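Local atomic coordinates of iron-regulated ABC transporter siderophore-binding protein SirA (Staphylococcus aureus subsp. aureus, PDB entry 3MWF), a protein that binds the iron(III) complex of the siderophore staphyloferrin B and probably delivers it to an ABC transporter for uptake by Staphylococcus aureus. Residues A[84-93]-A[104-113]; A[221-229]-A[261-271]. All blocks are in the same frame, centred on the assembly; numbering follows the deposited sequence. Where two conformers were deposited one is given.

Contact 1. Residues A[84-93]-A[104-113]. With SE8 (5-[(2-{[(3S)-5-{[(2S)-2-amino-2-carboxyethyl]amino}-3-carboxy-3-hydroxy-5-oxopentanoyl]amino}ethyl)amino]-2,5-dioxopentanoic acid), chain C.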
loop_
_atom_site.group_PDB
_atom_site.type_symbol
_atom_site.label_atom_id
_atom_site.label_comp_id
_atom_site.label_asym_id
_atom_site.label_seq_id
_atom_site.Cartn_x
_atom_site.Cartn_y
_atom_site.Cartn_z
ATOM N N PRO A 84 -2.489 -23.130 11.059
ATOM C CA PRO A 84 -1.496 -22.627 10.119
ATOM C C PRO A 84 -0.096 -23.103 10.491
ATOM O O PRO A 84 0.156 -23.462 11.651
ATOM C CB PRO A 84 -1.580 -21.110 10.296
ATOM C CG PRO A 84 -2.135 -20.907 11.654
ATOM C CD PRO A 84 -2.889 -22.135 12.066
ATOM N N ASP A 85 0.783 -23.134 9.513
ATOM C CA ASP A 85 2.197 -23.344 9.794
ATOM C C ASP A 85 3.026 -22.062 9.662
ATOM O O ASP A 85 4.222 -22.065 9.965
ATOM C CB ASP A 85 2.786 -24.523 9.003
ATOM C CG ASP A 85 2.453 -24.504 7.544
ATOM O OD1 ASP A 85 2.229 -23.418 6.971
ATOM O OD2 ASP A 85 2.441 -25.599 6.936
ATOM N N LEU A 86 2.386 -20.973 9.227
ATOM C CA LEU A 86 3.047 -19.671 9.142
ATOM C C LEU A 86 2.001 -18.570 9.229
ATOM O O LEU A 86 0.950 -18.650 8.561
ATOM C CB LEU A 86 3.813 -19.532 7.824
ATOM C CG LEU A 86 4.562 -18.206 7.610
ATOM C CD1 LEU A 86 5.682 -18.045 8.662
ATOM C CD2 LEU A 86 5.113 -18.140 6.206
ATOM N N ILE A 87 2.263 -17.581 10.076
ATOM C CA ILE A 87 1.422 -16.383 10.146
ATOM C C ILE A 87 2.273 -15.199 9.721
ATOM O O ILE A 87 3.396 -15.053 10.189
ATOM C CB ILE A 87 0.848 -16.169 11.561
ATOM C CG1 ILE A 87 -0.015 -17.386 11.937
ATOM C CG2 ILE A 87 0.062 -14.812 11.671
ATOM C CD1 ILE A 87 -0.303 -17.465 13.439
ATOM N N VAL A 88 1.741 -14.351 8.830
ATOM C CA VAL A 88 2.467 -13.139 8.436
ATOM C C VAL A 88 1.727 -11.935 9.055
ATOM O O VAL A 88 0.542 -11.684 8.764
ATOM C CB VAL A 88 2.565 -12.963 6.876
ATOM C CG1 VAL A 88 3.332 -11.689 6.508
ATOM C CG2 VAL A 88 3.252 -14.173 6.224
ATOM N N ALA A 89 2.437 -11.214 9.920
ATOM C CA ALA A 89 1.856 -10.158 10.744
ATOM C C ALA A 89 2.627 -8.878 10.460
ATOM O O ALA A 89 3.586 -8.904 9.691
ATOM C CB ALA A 89 1.976 -10.505 12.244
ATOM N N SER A 90 2.173 -7.787 11.068
ATOM C CA SER A 90 2.893 -6.505 11.023
ATOM C C SER A 90 2.986 -5.942 12.441
ATOM O O SER A 90 2.100 -6.183 13.283
ATOM C CB SER A 90 2.163 -5.508 10.094
ATOM O OG SER A 90 0.902 -5.112 10.631
ATOM N N LYS A 91 4.034 -5.166 12.704
ATOM C CA LYS A 91 4.150 -4.501 13.999
ATOM C C LYS A 91 3.019 -3.480 14.119
ATOM O O LYS A 91 2.354 -3.380 15.149
ATOM C CB LYS A 91 5.544 -3.858 14.142
ATOM C CG LYS A 91 5.854 -3.229 15.507
ATOM C CD LYS A 91 7.372 -3.228 15.687
ATOM C CE LYS A 91 7.936 -1.843 16.010
ATOM N NZ LYS A 91 7.609 -1.398 17.412
ATOM N N VAL A 92 2.743 -2.749 13.036
ATOM C CA VAL A 92 1.716 -1.734 13.146
ATOM C C VAL A 92 0.328 -2.283 13.568
ATOM O O VAL A 92 -0.354 -1.682 14.404
ATOM C CB VAL A 92 1.656 -0.825 11.897
ATOM C CG1 VAL A 92 1.212 -1.598 10.670
ATOM C CG2 VAL A 92 0.740 0.340 12.194
ATOM N N ARG A 93 -0.084 -3.420 13.017
ATOM C CA ARG A 93 -1.388 -3.964 13.386
ATOM C C ARG A 93 -1.339 -4.867 14.612
ATOM O O ARG A 93 -2.266 -4.859 15.414
ATOM C CB ARG A 93 -1.991 -4.783 12.246
ATOM C CG ARG A 93 -2.108 -4.044 10.893
ATOM C CD ARG A 93 -2.921 -2.800 11.002
ATOM N NE ARG A 93 -3.098 -2.253 9.662
ATOM C CZ ARG A 93 -3.457 -1.004 9.411
ATOM N NH1 ARG A 93 -3.656 -0.149 10.405
ATOM N NH2 ARG A 93 -3.616 -0.615 8.147
ATOM N N ILE A 104 0.324 -19.821 18.399
ATOM C CA ILE A 104 -0.402 -20.585 17.385
ATOM C C ILE A 104 0.496 -21.221 16.333
ATOM O O ILE A 104 0.377 -22.419 16.022
ATOM C CB ILE A 104 -1.498 -19.680 16.710
ATOM C CG1 ILE A 104 -2.433 -19.083 17.776
ATOM C CG2 ILE A 104 -2.224 -20.453 15.576
ATOM C CD1 ILE A 104 -3.398 -18.011 17.254
ATOM N N ALA A 105 1.393 -20.425 15.749
ATOM C CA ALA A 105 2.277 -20.861 14.702
ATOM C C ALA A 105 3.455 -19.903 14.573
ATOM O O ALA A 105 3.351 -18.748 15.018
ATOM C CB ALA A 105 1.524 -20.927 13.356
ATOM N N PRO A 106 4.555 -20.353 13.937
ATOM C CA PRO A 106 5.666 -19.445 13.661
ATOM C C PRO A 106 5.110 -18.215 12.958
ATOM O O PRO A 106 4.343 -18.345 11.988
ATOM C CB PRO A 106 6.543 -20.246 12.698
ATOM C CG PRO A 106 6.278 -21.677 13.068
ATOM C CD PRO A 106 4.801 -21.692 13.369
ATOM N N THR A 107 5.466 -17.049 13.482
ATOM C CA THR A 107 4.891 -15.797 13.016
ATOM C C THR A 107 6.044 -14.872 12.626
ATOM O O THR A 107 6.989 -14.666 13.409
ATOM C CB THR A 107 4.061 -15.122 14.119
ATOM O OG1 THR A 107 2.955 -15.951 14.461
ATOM C CG2 THR A 107 3.522 -13.747 13.640
ATOM N N VAL A 108 5.975 -14.337 11.413
ATOM C CA VAL A 108 6.979 -13.359 10.967
ATOM C C VAL A 108 6.275 -12.032 10.733
ATOM O O VAL A 108 5.082 -11.999 10.419
ATOM C CB VAL A 108 7.740 -13.841 9.713
ATOM C CG1 VAL A 108 8.479 -15.144 10.043
ATOM C CG2 VAL A 108 6.771 -14.080 8.520
ATOM N N SER A 109 6.989 -10.922 10.941
ATOM C CA SER A 109 6.353 -9.581 10.946
ATOM C C SER A 109 7.206 -8.519 10.239
ATOM O O SER A 109 8.403 -8.408 10.516
ATOM C CB SER A 109 6.125 -9.141 12.399
ATOM O OG SER A 109 5.418 -7.905 12.490
ATOM N N THR A 110 6.601 -7.737 9.337
ATOM C CA THR A 110 7.251 -6.533 8.813
ATOM C C THR A 110 6.872 -5.390 9.735
ATOM O O THR A 110 5.967 -5.504 10.553
ATOM C CB THR A 110 6.708 -6.170 7.436
ATOM O OG1 THR A 110 5.270 -6.235 7.504
ATOM C CG2 THR A 110 7.211 -7.151 6.357
ATOM N N ASP A 111 7.557 -4.262 9.602
ATOM C CA ASP A 111 7.243 -3.094 10.422
ATOM C C ASP A 111 5.836 -2.562 10.096
ATOM O O ASP A 111 5.040 -2.252 10.994
ATOM C CB ASP A 111 8.235 -1.984 10.117
ATOM C CG ASP A 111 9.551 -2.124 10.867
ATOM O OD1 ASP A 111 9.594 -2.725 11.966
ATOM O OD2 ASP A 111 10.548 -1.546 10.371
ATOM N N THR A 112 5.551 -2.413 8.805
ATOM C CA THR A 112 4.234 -1.884 8.427
ATOM C C THR A 112 3.625 -2.680 7.287
ATOM O O THR A 112 4.085 -3.759 6.957
ATOM C CB THR A 112 4.257 -0.375 8.095
ATOM O OG1 THR A 112 2.897 0.180 7.991
ATOM C CG2 THR A 112 5.051 -0.171 6.827
ATOM N N VAL A 113 2.575 -2.114 6.701
ATOM C CA VAL A 113 1.735 -2.900 5.808
ATOM C C VAL A 113 1.944 -2.548 4.342
ATOM O O VAL A 113 1.400 -3.230 3.482
ATOM C CB VAL A 113 0.223 -2.756 6.162
ATOM C CG1 VAL A 113 -0.038 -3.216 7.603
ATOM C CG2 VAL A 113 -0.272 -1.288 5.918
HETATM C C1 SE8 C . -7.415 1.721 9.852
HETATM C C2 SE8 C . -8.154 2.666 8.946
HETATM C C3 SE8 C . -8.675 1.938 7.716
HETATM N N4 SE8 C . -7.607 1.454 6.848
HETATM C C5 SE8 C . -7.166 2.157 5.824
HETATM C C6 SE8 C . -5.950 1.623 5.108
HETATM C C7 SE8 C . -4.667 2.051 5.820
HETATM C C8 SE8 C . -3.484 1.332 5.145
HETATM C C9 SE8 C . -2.108 1.820 5.593
HETATM N N10 SE8 C . -1.961 2.192 6.864
HETATM C C11 SE8 C . -0.658 2.624 7.314
HETATM C C12 SE8 C . -0.137 1.719 8.417
HETATM N N13 SE8 C . 0.921 2.351 9.194
HETATM C C14 SE8 C . 0.701 3.213 10.231
HETATM C C15 SE8 C . -0.642 3.242 10.899
HETATM C C16 SE8 C . -1.457 4.099 9.963
HETATM C C17 SE8 C . -2.915 3.772 9.878
HETATM C C18 SE8 C . -3.779 4.906 10.163
HETATM O O19 SE8 C . -8.084 0.907 10.540
HETATM O O20 SE8 C . -6.173 1.821 9.922
HETATM N N21 SE8 C . -7.250 3.766 8.559
HETATM O O22 SE8 C . -7.671 3.193 5.440
HETATM C C23 SE8 C . -4.525 3.563 5.781
HETATM O O24 SE8 C . -4.166 4.121 4.715
HETATM O O25 SE8 C . -4.753 4.235 6.818
HETATM O O26 SE8 C . -4.772 1.697 7.211
HETATM O O27 SE8 C . -1.184 1.841 4.788
HETATM O O28 SE8 C . 1.546 3.993 10.630
HETATM O O29 SE8 C . -3.346 2.691 9.463
HETATM O O30 SE8 C . -4.906 4.911 9.680
HETATM O O31 SE8 C . -3.350 5.869 10.849
HETATM O O HOH W 1 -1.055 -24.142 14.097
#

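Contact 2. Residues A[221-229]-A[261-271]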
loop_
_atom_site.group_PDB
_atom_site.type_symbol
_atom_site.label_atom_id
_atom_site.label_comp_id
_atom_site.label_asym_id
_atom_site.label_seq_id
_atom_site.Cartn_x
_atom_site.Cartn_y
_atom_site.Cartn_z
ATOM N N ASP A 221 3.534 19.637 -8.963
ATOM C CA ASP A 221 3.232 19.777 -10.406
ATOM C C ASP A 221 2.048 18.916 -10.869
ATOM O O ASP A 221 1.340 19.287 -11.804
ATOM C CB ASP A 221 4.460 19.437 -11.222
ATOM C CG ASP A 221 5.651 20.286 -10.828
ATOM O OD1 ASP A 221 5.477 21.510 -10.663
ATOM O OD2 ASP A 221 6.726 19.703 -10.648
ATOM N N HIS A 222 1.844 17.779 -10.211
ATOM C CA HIS A 222 0.671 16.939 -10.450
ATOM C C HIS A 222 0.178 16.363 -9.121
ATOM O O HIS A 222 0.996 15.925 -8.296
ATOM C CB HIS A 222 1.027 15.788 -11.398
ATOM C CG HIS A 222 -0.174 15.149 -12.019
ATOM N ND1 HIS A 222 -0.598 15.450 -13.299
ATOM C CD2 HIS A 222 -1.083 14.284 -11.510
ATOM C CE1 HIS A 222 -1.723 14.797 -13.550
ATOM N NE2 HIS A 222 -2.034 14.075 -12.481
ATOM N N ILE A 223 -1.142 16.314 -8.959
ATOM C CA ILE A 223 -1.743 15.835 -7.709
ATOM C C ILE A 223 -2.664 14.675 -8.017
ATOM O O ILE A 223 -3.467 14.741 -8.947
ATOM C CB ILE A 223 -2.497 16.980 -6.969
ATOM C CG1 ILE A 223 -1.503 18.035 -6.452
ATOM C CG2 ILE A 223 -3.403 16.421 -5.822
ATOM C CD1 ILE A 223 -2.178 19.273 -5.814
ATOM N N PHE A 224 -2.530 13.606 -7.234
ATOM C CA PHE A 224 -3.312 12.400 -7.414
ATOM C C PHE A 224 -4.287 12.348 -6.274
ATOM O O PHE A 224 -3.870 12.327 -5.110
ATOM C CB PHE A 224 -2.350 11.208 -7.383
ATOM C CG PHE A 224 -1.349 11.236 -8.500
ATOM C CD1 PHE A 224 -1.726 10.803 -9.778
ATOM C CD2 PHE A 224 -0.060 11.761 -8.314
ATOM C CE1 PHE A 224 -0.832 10.852 -10.828
ATOM C CE2 PHE A 224 0.865 11.802 -9.360
ATOM C CZ PHE A 224 0.474 11.342 -10.634
ATOM N N VAL A 225 -5.580 12.354 -6.589
ATOM C CA VAL A 225 -6.600 12.403 -5.534
ATOM C C VAL A 225 -7.260 11.039 -5.301
ATOM O O VAL A 225 -7.791 10.447 -6.242
ATOM C CB VAL A 225 -7.676 13.458 -5.877
ATOM C CG1 VAL A 225 -8.832 13.423 -4.884
ATOM C CG2 VAL A 225 -7.062 14.849 -5.891
ATOM N N VAL A 226 -7.267 10.583 -4.049
ATOM C CA VAL A 226 -7.879 9.289 -3.672
ATOM C C VAL A 226 -8.982 9.539 -2.663
ATOM O O VAL A 226 -8.747 10.142 -1.611
ATOM C CB VAL A 226 -6.842 8.320 -3.043
ATOM C CG1 VAL A 226 -7.484 6.956 -2.758
ATOM C CG2 VAL A 226 -5.621 8.134 -3.919
ATOM N N LYS A 227 -10.207 9.109 -2.982
ATOM C CA LYS A 227 -11.327 9.233 -2.039
ATOM C C LYS A 227 -11.406 7.879 -1.342
ATOM O O LYS A 227 -11.667 6.865 -1.993
ATOM C CB LYS A 227 -12.622 9.534 -2.807
ATOM C CG LYS A 227 -12.714 11.002 -3.218
ATOM C CD LYS A 227 -14.000 11.283 -4.008
ATOM C CE LYS A 227 -13.904 10.811 -5.443
ATOM N NZ LYS A 227 -13.010 11.712 -6.266
ATOM N N SER A 228 -11.119 7.842 -0.044
ATOM C CA SER A 228 -11.031 6.560 0.657
ATOM C C SER A 228 -11.140 6.748 2.152
ATOM O O SER A 228 -10.417 7.543 2.740
ATOM C CB SER A 228 -9.705 5.857 0.313
ATOM O OG SER A 228 -9.596 4.589 0.962
ATOM N N ASP A 229 -12.089 6.047 2.760
ATOM C CA ASP A 229 -12.178 5.970 4.221
ATOM C C ASP A 229 -12.997 4.715 4.556
ATOM O O ASP A 229 -14.239 4.792 4.756
ATOM C CB ASP A 229 -12.803 7.247 4.827
ATOM C CG ASP A 229 -12.670 7.321 6.342
ATOM O OD1 ASP A 229 -12.407 6.280 6.984
ATOM O OD2 ASP A 229 -12.884 8.409 6.928
ATOM N N GLN A 261 -3.730 19.771 -13.657
ATOM C CA GLN A 261 -2.887 18.589 -13.581
ATOM C C GLN A 261 -3.285 17.811 -12.336
ATOM O O GLN A 261 -2.439 17.519 -11.490
ATOM C CB GLN A 261 -1.421 18.979 -13.458
ATOM C CG GLN A 261 -0.787 19.442 -14.770
ATOM C CD GLN A 261 -0.824 18.379 -15.843
ATOM O OE1 GLN A 261 -1.387 18.594 -16.918
ATOM N NE2 GLN A 261 -0.248 17.219 -15.556
ATOM N N VAL A 262 -4.574 17.517 -12.217
ATOM C CA VAL A 262 -5.081 16.764 -11.065
ATOM C C VAL A 262 -5.697 15.500 -11.642
ATOM O O VAL A 262 -6.494 15.582 -12.591
ATOM C CB VAL A 262 -6.123 17.583 -10.244
ATOM C CG1 VAL A 262 -6.653 16.778 -9.061
ATOM C CG2 VAL A 262 -5.512 18.870 -9.706
ATOM N N SER A 263 -5.284 14.340 -11.118
ATOM C CA SER A 263 -5.959 13.075 -11.457
ATOM C C SER A 263 -6.934 12.719 -10.367
ATOM O O SER A 263 -6.527 12.464 -9.232
ATOM C CB SER A 263 -4.960 11.942 -11.642
ATOM O OG SER A 263 -4.065 12.171 -12.720
ATOM N N ASP A 264 -8.212 12.718 -10.720
ATOM C CA ASP A 264 -9.307 12.578 -9.787
ATOM C C ASP A 264 -9.838 11.158 -9.877
ATOM O O ASP A 264 -9.490 10.436 -10.789
ATOM C CB ASP A 264 -10.430 13.550 -10.188
ATOM C CG ASP A 264 -11.033 14.230 -9.009
ATOM O OD1 ASP A 264 -10.959 13.660 -7.890
ATOM O OD2 ASP A 264 -11.584 15.350 -9.192
ATOM N N ASP A 265 -10.702 10.776 -8.947
ATOM C CA ASP A 265 -11.268 9.410 -8.940
ATOM C C ASP A 265 -10.305 8.288 -9.364
ATOM O O ASP A 265 -10.477 7.614 -10.379
ATOM C CB ASP A 265 -12.547 9.341 -9.757
ATOM C CG ASP A 265 -13.770 9.375 -8.887
ATOM O OD1 ASP A 265 -14.141 10.494 -8.445
ATOM O OD2 ASP A 265 -14.339 8.289 -8.636
ATOM N N LEU A 266 -9.260 8.143 -8.584
ATOM C CA LEU A 266 -8.346 7.041 -8.735
ATOM C C LEU A 266 -8.929 5.881 -7.941
ATOM O O LEU A 266 -9.661 6.113 -6.989
ATOM C CB LEU A 266 -7.010 7.455 -8.149
ATOM C CG LEU A 266 -6.388 8.670 -8.837
ATOM C CD1 LEU A 266 -5.163 9.083 -8.054
ATOM C CD2 LEU A 266 -6.017 8.312 -10.274
ATOM N N ASP A 267 -8.596 4.660 -8.326
ATOM C CA ASP A 267 -9.111 3.485 -7.621
ATOM C C ASP A 267 -8.388 3.355 -6.290
ATOM O O ASP A 267 -7.180 3.103 -6.274
ATOM C CB ASP A 267 -8.860 2.224 -8.449
ATOM C CG ASP A 267 -9.691 1.073 -7.981
ATOM O OD1 ASP A 267 -9.735 0.776 -6.758
ATOM O OD2 ASP A 267 -10.364 0.474 -8.827
ATOM N N GLU A 268 -9.118 3.510 -5.192
ATOM C CA GLU A 268 -8.497 3.385 -3.845
ATOM C C GLU A 268 -7.815 2.034 -3.608
ATOM O O GLU A 268 -6.880 1.948 -2.802
ATOM C CB GLU A 268 -9.521 3.656 -2.726
ATOM C CG GLU A 268 -10.686 2.624 -2.721
ATOM C CD GLU A 268 -11.716 2.868 -1.645
ATOM O OE1 GLU A 268 -11.429 3.400 -0.556
ATOM O OE2 GLU A 268 -12.876 2.509 -1.893
ATOM N N ILE A 269 -8.288 0.971 -4.276
ATOM C CA ILE A 269 -7.702 -0.362 -4.041
ATOM C C ILE A 269 -6.289 -0.423 -4.607
ATOM O O ILE A 269 -5.351 -0.812 -3.914
ATOM C CB ILE A 269 -8.599 -1.476 -4.625
ATOM C CG1 ILE A 269 -9.950 -1.420 -3.925
ATOM C CG2 ILE A 269 -7.941 -2.851 -4.448
ATOM C CD1 ILE A 269 -11.011 -2.326 -4.610
ATOM N N THR A 270 -6.150 0.034 -5.848
ATOM C CA THR A 270 -4.832 0.136 -6.494
ATOM C C THR A 270 -3.897 1.107 -5.763
ATOM O O THR A 270 -2.708 0.815 -5.565
ATOM C CB THR A 270 -5.014 0.598 -7.930
ATOM O OG1 THR A 270 -5.689 -0.450 -8.625
ATOM C CG2 THR A 270 -3.654 0.857 -8.640
ATOM N N TRP A 271 -4.451 2.261 -5.399
ATOM C CA TRP A 271 -3.648 3.367 -4.910
ATOM C C TRP A 271 -3.291 3.288 -3.439
ATOM O O TRP A 271 -2.369 3.988 -3.000
ATOM C CB TRP A 271 -4.294 4.718 -5.255
ATOM C CG TRP A 271 -4.009 5.086 -6.689
ATOM C CD1 TRP A 271 -4.630 4.585 -7.812
ATOM C CD2 TRP A 271 -2.987 5.972 -7.148
ATOM N NE1 TRP A 271 -4.053 5.127 -8.947
ATOM C CE2 TRP A 271 -3.038 5.974 -8.566
ATOM C CE3 TRP A 271 -2.023 6.765 -6.498
ATOM C CZ2 TRP A 271 -2.172 6.761 -9.347
ATOM C CZ3 TRP A 271 -1.159 7.548 -7.269
ATOM C CH2 TRP A 271 -1.245 7.545 -8.687
HETATM O O HOH W 2 -10.798 7.735 -5.328
HETATM O O HOH W 3 -13.319 3.892 1.269
#

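Contact 1. Residues A[84-93]-A[104-113]
V113 and R93 meet beside the bound siderophore, and the arginine is worth following outward. From CB the chain leaves with CG beside the backbone N (chi1 -55°) and bends again at chi2; R93 CG and then R93 NE pass V113 CG1, R93 NE at 3.8 Å, the two side chains crossing at about a right angle. NE also carries a salt bridge to E71. Beyond CZ the guanidinium meets the ligand edge-on, SE8 C7 in its plane, with SE8 C12 over one face. R93 NH2 gives a short, fairly straight bond to SE8 O26 at 2.7 Å. R93 NH1 reaches SE8 O29 at 3.0 Å, and a weak second bond goes to O20. V113 CG2 lies on the same ligand, near O27. This site stands at the C-terminal ends of two parallel strands, 86-90 and 107-110, joined by a right-handed beta-alpha-beta crossover through helix 98-104. Backbone bonds run from I87 N to P106 O, V108 N to I87 O and A89 N to V108 O. Past them T110 O takes K91 N at 2.9 Å. S90 N-caps the helix that carries R93, S90 OG taking R93 N at 3.1 Å. At the far end I87 CD1 rests on A105 CB at 3.9 Å.

Contact 2. Residues A[221-229]-A[261-271]
In the C-terminal lobe of this class III-type binding protein, strands 222-227 and 262-263 form a parallel pair at the edge of the sheet, linked by a largely helical crossover. The ladder is short: Q261 O takes I223 N, I223 O takes S263 N, and S263 O takes V225 N at 2.8 Å. H222 is held at two points of its ring. H222 NE2 shares a hydrogen bond with S263 OG at 2.8 Å, whereas Q261 NE2 gives only a weak, bent bond to H222 ND1; Q261 O sits 3.2 Å above the plane of the H222 ring, over its centre. With CG turned away from its carbonyl carbon (chi1 -63°), F224 sets its ring near parallel to the six-membered ring of W271, planes at 26°, but slid so far aside that they barely overlap; F224 CD1 and W271 CH2 approach to 3.5 Å. L266 CD1 wedges beside them, over the W271 face and against F224 CB. W271 NE1 is hydrogen-bonded to D286 OD2 of helix 277-290. Farther along, the bent K227 chain brings K227 NZ to D265 OD1 at 2.7 Å, met from above the carboxylate plane, and to D264 OD1; E242 is a further acidic partner. Near the siderophore, S228 OG donates to the anti lone pair of E268 OE1 at 2.7 Å, and a water bridges that same oxygen to D229 N.

How the contacts relate
Contact 1 closes before contact 2 opens along the chain, and they lie on opposite sides of its centre, their own centres about 30 Å apart and their nearest atoms about 10 Å apart. Each pairs an outermost strand, 107-110 or 262-263, with its parallel neighbour, but in separate sheets: the six-stranded mixed sheet of one lobe and the five-stranded mixed sheet of the other. Both run toward the cleft between the lobes, where the siderophore and its iron(III) ion sit. Contact 1 supplies pocket residues V92, R93, T112 and V113 directly; 221-229 approaches the ligand at S228, and helix 268-273 carries pocket residues N272 and L273.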